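Local coordinates for protein AvrRpt2 (Erwinia amylovora, PDB 6HQZ) that acts as a type III secreted effector, is classed as a papain-like cysteine protease of family C70, and is implicated in induced resistance to fire blight in an apple host, at residues Met18-Tyr22 with Ser34-Leu40; His90-Gly96 with Ala148-Ser152; Leu40-Asp45 with Ser103-Ser107; His7-Val11 with Ala23-Met27. Residues are numbered along the deposited sequence.

Interaction 1: residues Met18-Tyr22 with Ser34-Leu40; sequences MGCWY and SGPRLGL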
loop_
_atom_site.group_PDB
_atom_site.type_symbol
_atom_site.label_atom_id
_atom_site.label_comp_id
_atom_site.label_asym_id
_atom_site.label_seq_id
_atom_site.Cartn_x
_atom_site.Cartn_y
_atom_site.Cartn_z
ATOM N N MET A 18 20.974 -0.717 -23.897
ATOM C CA MET A 18 20.001 -1.140 -22.899
ATOM C C MET A 18 20.062 -0.193 -21.683
ATOM O O MET A 18 19.932 -0.589 -20.527
ATOM C CB MET A 18 20.286 -2.574 -22.482
ATOM C CG MET A 18 19.982 -3.567 -23.591
ATOM S SD MET A 18 18.194 -3.680 -23.633
ATOM C CE MET A 18 17.896 -4.239 -21.892
ATOM N N GLY A 19 20.295 1.064 -21.990
ATOM C CA GLY A 19 20.476 2.084 -20.971
ATOM C C GLY A 19 19.293 2.181 -20.031
ATOM O O GLY A 19 19.525 2.477 -18.854
ATOM N N CYS A 20 18.056 1.906 -20.492
ATOM C CA CYS A 20 16.869 2.011 -19.637
ATOM C C CYS A 20 16.888 0.923 -18.564
ATOM O O CYS A 20 16.491 1.187 -17.422
ATOM C CB CYS A 20 15.553 2.066 -20.416
ATOM S SG CYS A 20 15.350 0.672 -21.506
ATOM N N TRP A 21 17.423 -0.254 -18.883
ATOM C CA TRP A 21 17.580 -1.298 -17.840
ATOM C C TRP A 21 18.487 -0.827 -16.664
ATOM O O TRP A 21 18.161 -1.019 -15.452
ATOM C CB TRP A 21 18.085 -2.606 -18.455
ATOM C CG TRP A 21 18.680 -3.602 -17.424
ATOM C CD1 TRP A 21 19.976 -3.702 -17.020
ATOM C CD2 TRP A 21 17.952 -4.574 -16.689
ATOM N NE1 TRP A 21 20.098 -4.701 -16.067
ATOM C CE2 TRP A 21 18.872 -5.270 -15.872
ATOM C CE3 TRP A 21 16.629 -4.977 -16.703
ATOM C CZ2 TRP A 21 18.491 -6.294 -15.020
ATOM C CZ3 TRP A 21 16.245 -6.003 -15.853
ATOM C CH2 TRP A 21 17.167 -6.646 -15.033
ATOM N N TYR A 22 19.622 -0.252 -17.019
ATOM C CA TYR A 22 20.595 0.108 -15.978
ATOM C C TYR A 22 20.043 1.259 -15.175
ATOM O O TYR A 22 20.175 1.261 -13.928
ATOM C CB TYR A 22 21.973 0.416 -16.538
ATOM C CG TYR A 22 22.553 -0.790 -17.235
ATOM C CD1 TYR A 22 23.103 -1.840 -16.489
ATOM C CD2 TYR A 22 22.540 -0.916 -18.628
ATOM C CE1 TYR A 22 23.646 -2.965 -17.098
ATOM C CE2 TYR A 22 23.081 -2.042 -19.255
ATOM C CZ TYR A 22 23.643 -3.049 -18.472
ATOM O OH TYR A 22 24.155 -4.156 -19.041
ATOM N N SER A 34 25.251 -6.242 -15.423
ATOM C CA SER A 34 24.852 -6.897 -16.671
ATOM C C SER A 34 23.335 -6.995 -16.777
ATOM O O SER A 34 22.606 -6.813 -15.815
ATOM C CB SER A 34 25.494 -8.281 -16.785
ATOM O OG SER A 34 24.980 -9.162 -15.807
ATOM N N GLY A 35 22.851 -7.274 -17.971
ATOM C CA GLY A 35 21.430 -7.188 -18.221
ATOM C C GLY A 35 21.051 -8.215 -19.236
ATOM O O GLY A 35 21.889 -8.992 -19.692
ATOM N N PRO A 36 19.789 -8.221 -19.615
ATOM C CA PRO A 36 19.338 -9.158 -20.615
ATOM C C PRO A 36 20.204 -9.063 -21.866
ATOM O O PRO A 36 20.628 -7.965 -22.283
ATOM C CB PRO A 36 17.918 -8.717 -20.868
ATOM C CG PRO A 36 17.517 -8.070 -19.554
ATOM C CD PRO A 36 18.727 -7.285 -19.229
ATOM N N ARG A 37 20.477 -10.225 -22.415
ATOM C CA ARG A 37 21.482 -10.379 -23.440
ATOM C C ARG A 37 20.901 -9.874 -24.766
ATOM O O ARG A 37 21.605 -9.320 -25.620
ATOM C CB ARG A 37 21.876 -11.856 -23.513
ATOM C CG ARG A 37 23.187 -12.140 -24.231
ATOM C CD ARG A 37 23.312 -13.592 -24.688
ATOM N NE ARG A 37 23.969 -13.683 -26.009
ATOM C CZ ARG A 37 23.362 -13.570 -27.203
ATOM N NH1 ARG A 37 22.044 -13.362 -27.310
ATOM N NH2 ARG A 37 24.083 -13.664 -28.317
ATOM N N LEU A 38 19.598 -10.078 -24.942
ATOM C CA LEU A 38 18.925 -9.550 -26.113
ATOM C C LEU A 38 18.183 -8.262 -25.647
ATOM O O LEU A 38 18.132 -7.908 -24.442
ATOM C CB LEU A 38 18.011 -10.614 -26.790
ATOM C CG LEU A 38 18.573 -11.908 -27.438
ATOM C CD1 LEU A 38 17.423 -12.814 -27.890
ATOM C CD2 LEU A 38 19.545 -11.698 -28.614
ATOM N N GLY A 39 17.627 -7.570 -26.616
ATOM C CA GLY A 39 16.972 -6.315 -26.384
ATOM C C GLY A 39 15.635 -6.402 -25.700
ATOM O O GLY A 39 15.159 -7.469 -25.245
ATOM N N LEU A 40 15.029 -5.236 -25.657
ATOM C CA LEU A 40 13.745 -5.054 -25.056
ATOM C C LEU A 40 12.583 -5.827 -25.717
ATOM O O LEU A 40 11.759 -6.441 -24.980
ATOM C CB LEU A 40 13.430 -3.573 -25.027
ATOM C CG LEU A 40 14.274 -2.760 -24.066
ATOM C CD1 LEU A 40 13.683 -1.359 -23.950
ATOM C CD2 LEU A 40 14.320 -3.378 -22.684
#
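This contact lies at the start of helix 19-27 in the papain-like protease domain. M18 is the N-cap of that helix. The 34-40 loop wraps past it and ends where helix 40-45 begins. S34 comes first: its O accepts a hydrogen bond from W21 NE1, 3.3 Å long and bent to 135°. G35 packs its CA 3.5 Å from W21 NE1. A side chain here would run into W21 CD1, so glycine lets the loop come close. P36 follows, with CD 3.9 Å from the centroid of the W21 six-membered ring, a CH-pi contact over the face. P36 also touches Q54 and L61 of helix 49-65. L38 turns its side chain away, toward Q50 and Q54. G39, the N-cap of helix 40-45, sets CA 4.0 Å from M18 SD. L40 closes the segment. Papain-like proteases carry their catalytic cysteine at the start of such a helix, a place C20 probably fills. L40 CD2 lies 3.8 Å from M18 CE, and L40 CD1 3.6 Å from C20 SG.

Interaction 2: residues His90-Gly96 with Ala148-Ser152; sequences HGPIMFG and AMLYS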
loop_
_atom_site.group_PDB
_atom_site.type_symbol
_atom_site.label_atom_id
_atom_site.label_comp_id
_atom_site.label_asym_id
_atom_site.label_seq_id
_atom_site.Cartn_x
_atom_site.Cartn_y
_atom_site.Cartn_z
ATOM N N HIS A 90 6.118 -3.171 -1.990
ATOM C CA HIS A 90 7.340 -3.555 -2.675
ATOM C C HIS A 90 8.248 -2.409 -3.047
ATOM O O HIS A 90 9.414 -2.641 -3.316
ATOM C CB HIS A 90 6.951 -4.297 -3.964
ATOM C CG HIS A 90 6.083 -5.480 -3.686
ATOM N ND1 HIS A 90 4.808 -5.608 -4.196
ATOM C CD2 HIS A 90 6.282 -6.539 -2.870
ATOM C CE1 HIS A 90 4.281 -6.734 -3.743
ATOM N NE2 HIS A 90 5.157 -7.320 -2.944
ATOM N N GLY A 91 7.741 -1.184 -3.020
ATOM C CA GLY A 91 8.556 -0.038 -3.317
ATOM C C GLY A 91 8.450 0.201 -4.788
ATOM O O GLY A 91 7.486 -0.263 -5.421
ATOM N N PRO A 92 9.403 0.945 -5.344
ATOM C CA PRO A 92 9.262 1.204 -6.791
ATOM C C PRO A 92 9.331 -0.055 -7.688
ATOM O O PRO A 92 10.018 -1.082 -7.383
ATOM C CB PRO A 92 10.421 2.140 -7.102
ATOM C CG PRO A 92 11.365 2.028 -5.973
ATOM C CD PRO A 92 10.625 1.514 -4.762
ATOM N N ILE A 93 8.621 0.025 -8.778
ATOM C CA ILE A 93 8.429 -1.148 -9.634
ATOM C C ILE A 93 8.811 -0.762 -11.085
ATOM O O ILE A 93 8.281 0.194 -11.662
ATOM C CB ILE A 93 6.964 -1.586 -9.638
ATOM C CG1 ILE A 93 6.529 -2.058 -8.288
ATOM C CG2 ILE A 93 6.729 -2.702 -10.667
ATOM C CD1 ILE A 93 5.026 -2.085 -8.107
ATOM N N MET A 94 9.758 -1.501 -11.630
ATOM C CA MET A 94 10.147 -1.251 -13.021
ATOM C C MET A 94 9.312 -2.099 -13.970
ATOM O O MET A 94 9.209 -3.330 -13.793
ATOM C CB MET A 94 11.617 -1.455 -13.289
ATOM C CG MET A 94 12.242 -2.745 -12.981
ATOM S SD MET A 94 14.050 -2.631 -13.256
ATOM C CE MET A 94 14.310 -4.258 -13.921
ATOM N N PHE A 95 8.759 -1.409 -14.960
ATOM C CA PHE A 95 7.818 -2.000 -15.913
ATOM C C PHE A 95 8.243 -1.777 -17.354
ATOM O O PHE A 95 8.763 -0.716 -17.775
ATOM C CB PHE A 95 6.371 -1.503 -15.692
ATOM C CG PHE A 95 6.130 -0.074 -16.007
ATOM C CD1 PHE A 95 6.405 0.879 -15.055
ATOM C CD2 PHE A 95 5.550 0.328 -17.183
ATOM C CE1 PHE A 95 6.133 2.211 -15.274
ATOM C CE2 PHE A 95 5.240 1.661 -17.401
ATOM C CZ PHE A 95 5.558 2.602 -16.464
ATOM N N GLY A 96 7.953 -2.826 -18.123
ATOM C CA GLY A 96 8.141 -2.857 -19.567
ATOM C C GLY A 96 6.865 -2.483 -20.235
ATOM O O GLY A 96 5.822 -3.012 -19.870
ATOM N N ALA A 148 6.940 -8.590 -16.483
ATOM C CA ALA A 148 6.529 -7.284 -16.919
ATOM C C ALA A 148 6.830 -6.195 -15.872
ATOM O O ALA A 148 7.137 -5.063 -16.265
ATOM C CB ALA A 148 5.061 -7.296 -17.312
ATOM N N MET A 149 6.753 -6.545 -14.570
ATOM C CA MET A 149 6.828 -5.574 -13.477
ATOM C C MET A 149 7.740 -6.190 -12.437
ATOM O O MET A 149 7.382 -7.242 -11.865
ATOM C CB MET A 149 5.422 -5.388 -12.894
ATOM C CG MET A 149 4.499 -4.503 -13.792
ATOM S SD MET A 149 2.833 -4.567 -13.167
ATOM C CE MET A 149 2.976 -3.611 -11.713
ATOM N N LEU A 150 8.920 -5.587 -12.243
ATOM C CA LEU A 150 9.918 -6.073 -11.345
ATOM C C LEU A 150 10.112 -5.124 -10.174
ATOM O O LEU A 150 10.005 -3.894 -10.304
ATOM C CB LEU A 150 11.259 -6.289 -12.033
ATOM C CG LEU A 150 11.342 -7.404 -13.067
ATOM C CD1 LEU A 150 12.741 -7.448 -13.670
ATOM C CD2 LEU A 150 11.022 -8.784 -12.499
ATOM N N TYR A 151 10.437 -5.720 -9.029
ATOM C CA TYR A 151 10.703 -4.929 -7.819
ATOM C C TYR A 151 11.867 -5.482 -7.046
ATOM O O TYR A 151 12.289 -6.642 -7.296
ATOM C CB TYR A 151 9.432 -4.827 -6.962
ATOM C CG TYR A 151 8.924 -6.138 -6.363
ATOM C CD1 TYR A 151 9.379 -6.588 -5.107
ATOM C CD2 TYR A 151 7.945 -6.900 -7.032
ATOM C CE1 TYR A 151 8.908 -7.788 -4.567
ATOM C CE2 TYR A 151 7.462 -8.074 -6.495
ATOM C CZ TYR A 151 7.956 -8.514 -5.288
ATOM O OH TYR A 151 7.440 -9.649 -4.825
ATOM N N SER A 152 12.340 -4.674 -6.072
ATOM C CA SER A 152 13.473 -5.015 -5.237
ATOM C C SER A 152 13.062 -5.892 -4.065
ATOM O O SER A 152 12.139 -5.571 -3.356
ATOM C CB SER A 152 14.164 -3.779 -4.608
ATOM O OG SER A 152 15.378 -4.207 -3.962
HETATM O O HOH W 1 11.115 -1.936 -5.252
#
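Two strands run antiparallel here, 93-96 beside 149-152, at 159° and 4.5 Å between axes. M94 and L150 form a hydrogen-bonded pair: M94 N to L150 O is 2.7 Å and L150 N to M94 O is 2.8 Å. G96 N to A148 O adds a bond of 3.0 Å. On one face, I93 CG2 rests against M149 CB at 3.7 Å, and F95 CB sits 4.0 Å from M149 CG, so the base of M149 fits between I93 and F95. The F95 ring leans away and meets F137 edge-to-face. L86 and L87 of helix 80-90 close over I93. On the other face M94 CE touches L150 CD1 at 3.6 Å, while M94 pushes toward W21, C24 and T25 of helix 19-27. H90 and Y151 stack face-to-face, with centroids 4.0 Å apart and planes at 27°. G91, with positive phi, turns the chain out of helix 80-90. A water fills the gap there, giving bonds to H90 O (2.7 Å) and P92 O (2.5 Å) and accepting one from S152 N (3.1 Å). Helices thus flank both faces, and helix 19-27 against the sheet recalls the packing of the cysteine-bearing helix in papain-like proteases.

Interaction 3: residues Leu40-Asp45 with Ser103-Ser107; sequences LPELYD and SWHMS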
loop_
_atom_site.group_PDB
_atom_site.type_symbol
_atom_site.label_atom_id
_atom_site.label_comp_id
_atom_site.label_asym_id
_atom_site.label_seq_id
_atom_site.Cartn_x
_atom_site.Cartn_y
_atom_site.Cartn_z
ATOM N N LEU A 40 15.029 -5.236 -25.657
ATOM C CA LEU A 40 13.745 -5.054 -25.056
ATOM C C LEU A 40 12.583 -5.827 -25.717
ATOM O O LEU A 40 11.759 -6.441 -24.980
ATOM C CB LEU A 40 13.430 -3.573 -25.027
ATOM C CG LEU A 40 14.274 -2.760 -24.066
ATOM C CD1 LEU A 40 13.683 -1.359 -23.950
ATOM C CD2 LEU A 40 14.320 -3.378 -22.684
ATOM N N PRO A 41 12.468 -5.757 -27.062
ATOM C CA PRO A 41 11.398 -6.565 -27.697
ATOM C C PRO A 41 11.445 -8.049 -27.339
ATOM O O PRO A 41 10.402 -8.651 -27.111
ATOM C CB PRO A 41 11.640 -6.403 -29.200
ATOM C CG PRO A 41 12.627 -5.295 -29.350
ATOM C CD PRO A 41 13.210 -4.930 -28.049
ATOM N N GLU A 42 12.647 -8.579 -27.225
ATOM C CA GLU A 42 12.817 -9.998 -26.913
ATOM C C GLU A 42 12.510 -10.322 -25.439
ATOM O O GLU A 42 11.969 -11.396 -25.091
ATOM C CB GLU A 42 14.206 -10.449 -27.358
ATOM C CG GLU A 42 14.374 -10.387 -28.887
ATOM C CD GLU A 42 14.579 -8.980 -29.469
ATOM O OE1 GLU A 42 15.029 -8.057 -28.723
ATOM O OE2 GLU A 42 14.299 -8.817 -30.698
ATOM N N LEU A 43 12.862 -9.373 -24.588
ATOM C CA LEU A 43 12.601 -9.466 -23.181
ATOM C C LEU A 43 11.091 -9.374 -22.943
ATOM O O LEU A 43 10.593 -10.096 -22.100
ATOM C CB LEU A 43 13.321 -8.338 -22.428
ATOM C CG LEU A 43 13.033 -8.228 -20.929
ATOM C CD1 LEU A 43 13.478 -9.507 -20.280
ATOM C CD2 LEU A 43 13.679 -7.015 -20.299
ATOM N N TYR A 44 10.374 -8.511 -23.680
ATOM C CA TYR A 44 8.987 -8.195 -23.307
ATOM C C TYR A 44 7.929 -8.728 -24.224
ATOM O O TYR A 44 6.725 -8.761 -23.859
ATOM C CB TYR A 44 8.814 -6.681 -23.154
ATOM C CG TYR A 44 9.427 -6.175 -21.913
ATOM C CD1 TYR A 44 9.039 -6.647 -20.674
ATOM C CD2 TYR A 44 10.427 -5.224 -21.951
ATOM C CE1 TYR A 44 9.639 -6.198 -19.495
ATOM C CE2 TYR A 44 11.019 -4.763 -20.797
ATOM C CZ TYR A 44 10.635 -5.230 -19.548
ATOM O OH TYR A 44 11.251 -4.776 -18.379
ATOM N N ASP A 45 8.336 -9.140 -25.404
ATOM C CA ASP A 45 7.369 -9.563 -26.394
ATOM C C ASP A 45 7.720 -10.819 -27.180
ATOM O O ASP A 45 7.109 -11.054 -28.207
ATOM C CB ASP A 45 7.103 -8.446 -27.392
ATOM C CG ASP A 45 5.782 -8.637 -28.139
ATOM O OD1 ASP A 45 4.870 -9.360 -27.656
ATOM O OD2 ASP A 45 5.683 -8.107 -29.249
ATOM N N SER A 103 8.097 0.793 -30.243
ATOM C CA SER A 103 9.221 0.329 -29.443
ATOM C C SER A 103 8.874 0.055 -27.978
ATOM O O SER A 103 7.908 0.568 -27.414
ATOM C CB SER A 103 10.351 1.338 -29.559
ATOM O OG SER A 103 9.857 2.523 -29.060
ATOM N N TRP A 104 9.680 -0.798 -27.387
ATOM C CA TRP A 104 9.517 -1.196 -26.025
ATOM C C TRP A 104 10.473 -0.340 -25.169
ATOM O O TRP A 104 11.572 0.020 -25.604
ATOM C CB TRP A 104 9.808 -2.684 -25.821
ATOM C CG TRP A 104 8.729 -3.540 -26.414
ATOM C CD1 TRP A 104 8.653 -3.927 -27.726
ATOM C CD2 TRP A 104 7.547 -3.971 -25.800
ATOM N NE1 TRP A 104 7.498 -4.646 -27.941
ATOM C CE2 TRP A 104 6.808 -4.691 -26.763
ATOM C CE3 TRP A 104 7.023 -3.844 -24.502
ATOM C CZ2 TRP A 104 5.584 -5.288 -26.472
ATOM C CZ3 TRP A 104 5.810 -4.391 -24.239
ATOM C CH2 TRP A 104 5.109 -5.133 -25.223
ATOM N N HIS A 105 10.038 -0.069 -23.975
ATOM C CA HIS A 105 10.760 0.775 -23.007
ATOM C C HIS A 105 10.594 0.264 -21.584
ATOM O O HIS A 105 9.625 -0.432 -21.271
ATOM C CB HIS A 105 10.231 2.242 -23.108
ATOM C CG HIS A 105 10.486 2.840 -24.431
ATOM N ND1 HIS A 105 11.610 3.575 -24.698
ATOM C CD2 HIS A 105 9.849 2.678 -25.617
ATOM C CE1 HIS A 105 11.599 3.945 -25.962
ATOM N NE2 HIS A 105 10.554 3.392 -26.552
ATOM N N MET A 106 11.483 0.708 -20.691
ATOM C CA MET A 106 11.370 0.430 -19.305
ATOM C C MET A 106 11.291 1.719 -18.538
ATOM O O MET A 106 12.016 2.662 -18.879
ATOM C CB MET A 106 12.579 -0.339 -18.841
ATOM C CG MET A 106 12.662 -1.763 -19.266
ATOM S SD MET A 106 14.221 -2.431 -18.691
ATOM C CE MET A 106 13.900 -2.400 -16.932
ATOM N N SER A 107 10.421 1.744 -17.515
ATOM C CA SER A 107 10.219 2.917 -16.685
ATOM C C SER A 107 9.991 2.478 -15.289
ATOM O O SER A 107 9.814 1.280 -15.024
ATOM C CB SER A 107 9.029 3.722 -17.182
ATOM O OG SER A 107 9.285 4.278 -18.470
#
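W104 dominates this contact. Its m chi1 and chi2 of 84° lay the indole across one side of helix 40-45. Y44 CB sits 4.0 Å from the centroid of the W104 six-membered ring, a CH-pi contact over the face. D45 CB meets W104 CZ2 at 3.6 Å. L40 takes the m,t rotamer. This extends it along the strand, with CD1 3.0 Å from W104 O and CD2 4.1 Å from M106 SD. The 40-45 helix crosses the 104-107 part of strand 104-113, in the antiparallel sheet of the papain-like fold, at 77°. H105 points its CB away from the helix. Its NE2 hydrogen-bonds S103 OG at 2.7 Å. A histidine at this place in the fold is consistent with the catalytic histidine of papain-like proteases. Y44, also m at chi1, reaches past W104 toward M106. Y44 OH lies 3.4 Å from M106 CG, which approaches the ring at its edge. M106 adopts m,t,p, and its side chain also touches C20, W21 and C24 of helix 19-27.

Interaction 4: residues His7-Val11 with Ala23-Met27; sequences HVPYV and ACTRM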
loop_
_atom_site.group_PDB
_atom_site.type_symbol
_atom_site.label_atom_id
_atom_site.label_comp_id
_atom_site.label_asym_id
_atom_site.label_seq_id
_atom_site.Cartn_x
_atom_site.Cartn_y
_atom_site.Cartn_z
ATOM N N HIS A 7 10.485 9.670 -2.538
ATOM C CA HIS A 7 11.842 9.766 -3.047
ATOM C C HIS A 7 12.486 8.515 -3.574
ATOM O O HIS A 7 13.382 7.906 -3.008
ATOM C CB HIS A 7 12.836 10.594 -2.233
ATOM C CG HIS A 7 13.934 11.160 -3.107
ATOM N ND1 HIS A 7 13.685 12.111 -4.084
ATOM C CD2 HIS A 7 15.252 10.849 -3.221
ATOM C CE1 HIS A 7 14.806 12.386 -4.731
ATOM N NE2 HIS A 7 15.770 11.632 -4.231
ATOM N N VAL A 8 12.026 8.224 -4.762
ATOM C CA VAL A 8 12.770 7.425 -5.686
ATOM C C VAL A 8 13.718 8.356 -6.476
ATOM O O VAL A 8 13.284 9.323 -7.060
ATOM C CB VAL A 8 11.789 6.655 -6.560
ATOM C CG1 VAL A 8 12.570 5.713 -7.435
ATOM C CG2 VAL A 8 10.863 5.868 -5.628
ATOM N N PRO A 9 15.024 8.084 -6.413
ATOM C CA PRO A 9 15.974 8.888 -7.146
ATOM C C PRO A 9 15.808 8.693 -8.654
ATOM O O PRO A 9 15.340 7.621 -9.121
ATOM C CB PRO A 9 17.331 8.367 -6.678
ATOM C CG PRO A 9 17.092 6.995 -6.140
ATOM C CD PRO A 9 15.660 6.953 -5.689
ATOM N N TYR A 10 16.061 9.750 -9.397
ATOM C CA TYR A 10 15.839 9.709 -10.864
ATOM C C TYR A 10 17.200 9.433 -11.497
ATOM O O TYR A 10 18.153 10.136 -11.186
ATOM C CB TYR A 10 15.264 11.046 -11.351
ATOM C CG TYR A 10 15.173 11.018 -12.839
ATOM C CD1 TYR A 10 14.233 10.180 -13.473
ATOM C CD2 TYR A 10 16.114 11.663 -13.612
ATOM C CE1 TYR A 10 14.198 10.124 -14.867
ATOM C CE2 TYR A 10 16.069 11.599 -15.002
ATOM C CZ TYR A 10 15.112 10.834 -15.609
ATOM O OH TYR A 10 15.163 10.764 -17.013
ATOM N N VAL A 11 17.272 8.479 -12.453
ATOM C CA VAL A 11 18.489 8.197 -13.185
ATOM C C VAL A 11 18.067 8.167 -14.683
ATOM O O VAL A 11 17.077 7.492 -14.979
ATOM C CB VAL A 11 19.114 6.830 -12.762
ATOM C CG1 VAL A 11 20.356 6.515 -13.574
ATOM C CG2 VAL A 11 19.416 6.815 -11.238
ATOM N N ALA A 23 19.399 2.199 -15.862
ATOM C CA ALA A 23 18.797 3.310 -15.154
ATOM C C ALA A 23 17.693 2.864 -14.186
ATOM O O ALA A 23 17.690 3.325 -13.023
ATOM C CB ALA A 23 18.287 4.374 -16.097
ATOM N N CYS A 24 16.768 2.012 -14.649
ATOM C CA CYS A 24 15.663 1.560 -13.831
ATOM C C CYS A 24 16.180 0.741 -12.629
ATOM O O CYS A 24 15.694 0.915 -11.532
ATOM C CB CYS A 24 14.633 0.757 -14.669
ATOM S SG CYS A 24 13.732 1.823 -15.827
ATOM N N THR A 25 17.106 -0.162 -12.851
ATOM C CA THR A 25 17.583 -0.993 -11.760
ATOM C C THR A 25 18.328 -0.089 -10.721
ATOM O O THR A 25 18.089 -0.284 -9.529
ATOM C CB THR A 25 18.447 -2.167 -12.223
ATOM O OG1 THR A 25 19.491 -1.685 -13.051
ATOM C CG2 THR A 25 17.662 -3.161 -12.943
ATOM N N ARG A 26 19.064 0.942 -11.178
ATOM C CA ARG A 26 19.692 1.938 -10.286
ATOM C C ARG A 26 18.649 2.754 -9.495
ATOM O O ARG A 26 18.818 2.962 -8.271
ATOM C CB ARG A 26 20.702 2.876 -11.004
ATOM C CG ARG A 26 21.823 3.380 -10.096
ATOM C CD ARG A 26 23.089 3.924 -10.814
ATOM N NE ARG A 26 23.124 3.515 -12.223
ATOM C CZ ARG A 26 23.582 4.239 -13.242
ATOM N NH1 ARG A 26 24.150 5.425 -13.047
ATOM N NH2 ARG A 26 23.496 3.733 -14.470
ATOM N N MET A 27 17.542 3.125 -10.145
ATOM C CA MET A 27 16.453 3.790 -9.443
ATOM C C MET A 27 15.825 2.909 -8.374
ATOM O O MET A 27 15.334 3.449 -7.383
ATOM C CB MET A 27 15.392 4.343 -10.382
ATOM C CG MET A 27 15.910 5.442 -11.265
ATOM S SD MET A 27 14.598 6.240 -12.204
ATOM C CE MET A 27 14.654 5.357 -13.744
#
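Apolar contacts make up most of this interface, and V11 and M27 carry the largest buried areas. V11 points toward the helix. Its CG1 lies 3.9 Å from A23 CB, and its CG2 lies 3.8 Å from M27 CG. V8 adds a looser touch, CG1 to M27 CB at 4.3 Å. Its CG1 also comes within 3.6 Å of M27 O. V11 CG1 further sits over one face of the R26 guanidinium, 4.0 Å from R26 CZ. Backbone oxygens of the loop lie close to carbon atoms of the helix. P9 O is 3.1 Å from M27 CG. V11 O is 3.5 Å from A23 CB and also 3.5 Å from M27 CE. The helix is 19-27, the one in this papain-like domain whose first turn holds C20. The 7-11 segment runs along its second half as an extended loop near the N-terminus of the chain. Sulfur and aromatic contacts form the next group. V11 N gives a weak hydrogen bond of 3.5 Å to M27 SD. M27 SD also makes a Met-aromatic contact with Y10, 5.1 Å from the ring centroid and oblique to it. Y10 CD1 is 4.2 Å from M27 SD. The Y10 ring also meets H122 edge-to-face. Hydrogen bonds then hold the loop to the sheet side: Y10 OH bonds D123 O, and V8 O bonds H122 NE2.

Interactions 1 and 4 use opposite ends of helix 19-27. Interactions 2 and 3 place its partners in the sheet, where strands 93-98 and 104-113 are neighbours: F95 N to S107 O is 2.9 Å, a probable hydrogen bond. The helix rests on two methionines. W21 CZ3 to M94 CE is 3.2 Å (interactions 1 and 2), and W21 CA to M106 SD is 3.6 Å (1 and 3). M94 CE and M106 CE are 3.6 Å apart. M94 SD to C24 CB, 3.7 Å, joins 2 to 4. L40 belongs to both 1 and 3. C20 SG and H105 ND1 face each other at 5.7 Å, consistent with the catalytic cysteine and histidine of papain-like proteases.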